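Phenylalanine hydroxylase (Colwellia psychrerythraea, PDB 2V27) probably hydroxylates L-phenylalanine to L-tyrosine with molecular oxygen and tetrahydrobiopterin, using an iron centre. Local coordinates at residues B[207-212]-B[255-260]. Numbering follows the deposited sequence.
Sequences ILDVLR and GLHEAK
Arg212 and Asp209 meet Gly255, Leu256 and His257 in a polar surface contact of the biopterin-dependent hydroxylase fold, away from the iron site. It ties the C-terminal end of helix 207-211 to the loop joining helices 241-254 and 261-265. Gly255 is the first residue to leave helix 241-254, with positive phi. Gly255 O takes two hydrogen bonds from the guanidinium of Arg212, side-on: from Arg212 NE at 2.7 Å and from Arg212 NH2 at 2.9 Å. NE lies almost in line with the C=O, whereas NH2 sits above the carbonyl plane. The Arg212 chain bends at chi3 (72°), which turns NE out of the line of CB, CG and CD, toward Gly255 O. The backbone of Arg212 holds the loop as well, since His257 N donates to Arg212 O at 2.8 Å. Leu256 CD2 packs against that same Arg212 O, 3.7 Å away. Outside the two segments, Arg212 also rests on Ala251 and Leu254 of helix 241-254. An alanine at Arg212 would probably leave Gly255 O without these two donors and take away the NH1 group that stands over one face of the His257 ring. Arg212 NH1 is displaced toward the rim there, 3.1 Å from His257 CE1. The guanidinium and ring planes are 48° apart. A water bridges Arg212 NH2 and His257 ND1. On its other nitrogen the ring is held by a His-carboxylate hydrogen bond: His257 NE2 donates to Asp209 OD1 at 3.1 Å. OD1 lies nearly in the ring plane and is met on its anti side, with NE2 well out of the carboxylate plane.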
# COMPACT_ATOMS: atom_id res chain seq x y z
N ILE B 207 22.49 -6.59 9.42
CA ILE B 207 22.03 -5.44 10.19
C ILE B 207 22.21 -4.14 9.41
O ILE B 207 21.39 -3.22 9.50
CB ILE B 207 22.72 -5.40 11.59
CG1 ILE B 207 22.08 -4.27 12.42
CG2 ILE B 207 24.24 -5.33 11.49
CD1 ILE B 207 22.03 -4.57 13.98
N LEU B 208 23.33 -4.01 8.68
CA LEU B 208 23.53 -2.79 7.88
C LEU B 208 22.46 -2.68 6.77
O LEU B 208 21.85 -1.59 6.62
CB LEU B 208 24.98 -2.73 7.31
CG LEU B 208 25.27 -1.45 6.56
CD1 LEU B 208 25.16 -0.21 7.46
CD2 LEU B 208 26.73 -1.62 6.09
N ASP B 209 22.18 -3.77 6.05
CA ASP B 209 21.09 -3.74 5.04
C ASP B 209 19.76 -3.27 5.70
O ASP B 209 19.05 -2.40 5.18
CB ASP B 209 20.87 -5.11 4.40
CG ASP B 209 21.77 -5.37 3.29
OD1 ASP B 209 22.10 -4.41 2.55
OD2 ASP B 209 22.10 -6.57 3.16
N VAL B 210 19.48 -3.86 6.88
CA VAL B 210 18.21 -3.58 7.57
C VAL B 210 18.15 -2.11 7.95
O VAL B 210 17.17 -1.44 7.64
CB VAL B 210 18.07 -4.46 8.84
CG1 VAL B 210 16.92 -3.91 9.81
CG2 VAL B 210 17.82 -5.86 8.48
N LEU B 211 19.22 -1.56 8.56
CA LEU B 211 19.20 -0.15 8.95
C LEU B 211 19.03 0.84 7.74
O LEU B 211 18.60 1.97 7.91
CB LEU B 211 20.50 0.19 9.71
CG LEU B 211 20.62 -0.43 11.11
CD1 LEU B 211 22.03 -0.27 11.63
CD2 LEU B 211 19.58 0.15 12.11
N ARG B 212 19.44 0.36 6.56
CA ARG B 212 19.36 1.16 5.33
C ARG B 212 18.05 1.00 4.54
O ARG B 212 17.91 1.61 3.48
CB ARG B 212 20.51 0.79 4.41
CG ARG B 212 21.86 1.35 5.00
CD ARG B 212 23.06 0.95 4.11
NE ARG B 212 22.98 1.73 2.90
CZ ARG B 212 22.90 1.26 1.66
NH1 ARG B 212 22.94 -0.06 1.38
NH2 ARG B 212 22.74 2.15 0.68
N GLY B 255 23.97 6.20 3.10
CA GLY B 255 22.60 6.63 2.74
C GLY B 255 21.65 5.43 2.66
O GLY B 255 22.06 4.27 2.59
N LEU B 256 20.36 5.74 2.68
CA LEU B 256 19.36 4.69 2.56
C LEU B 256 19.48 3.98 1.24
O LEU B 256 19.81 4.59 0.23
CB LEU B 256 17.96 5.26 2.70
CG LEU B 256 17.57 5.87 4.05
CD1 LEU B 256 16.15 6.46 3.98
CD2 LEU B 256 17.68 4.86 5.18
N HIS B 257 19.13 2.70 1.22
CA HIS B 257 18.89 1.96 -0.02
C HIS B 257 17.85 2.72 -0.83
O HIS B 257 16.94 3.38 -0.27
CB HIS B 257 18.24 0.60 0.27
CG HIS B 257 19.18 -0.50 0.62
ND1 HIS B 257 20.12 -0.97 -0.27
CD2 HIS B 257 19.25 -1.32 1.72
CE1 HIS B 257 20.75 -2.00 0.27
NE2 HIS B 257 20.26 -2.22 1.48
N GLU B 258 17.94 2.61 -2.16
CA GLU B 258 16.85 3.16 -2.99
C GLU B 258 15.57 2.41 -2.60
O GLU B 258 15.61 1.20 -2.40
CB GLU B 258 17.10 2.92 -4.47
CG GLU B 258 16.08 3.63 -5.33
CD GLU B 258 16.30 3.39 -6.82
OE1 GLU B 258 17.34 2.82 -7.21
OE2 GLU B 258 15.41 3.76 -7.60
N ALA B 259 14.50 3.17 -2.46
CA ALA B 259 13.18 2.58 -2.13
C ALA B 259 12.67 1.67 -3.25
O ALA B 259 12.88 1.96 -4.45
CB ALA B 259 12.19 3.66 -1.91
N LYS B 260 11.99 0.58 -2.88
CA LYS B 260 11.25 -0.17 -3.87
C LYS B 260 10.08 0.67 -4.36
O LYS B 260 9.62 1.55 -3.67
CB LYS B 260 10.78 -1.50 -3.33
CG LYS B 260 11.89 -2.36 -2.74
CD LYS B 260 12.60 -3.04 -3.87
CE LYS B 260 13.11 -4.42 -3.38
NZ LYS B 260 13.31 -5.42 -4.48
O HOH W 1 22.16 0.58 -2.09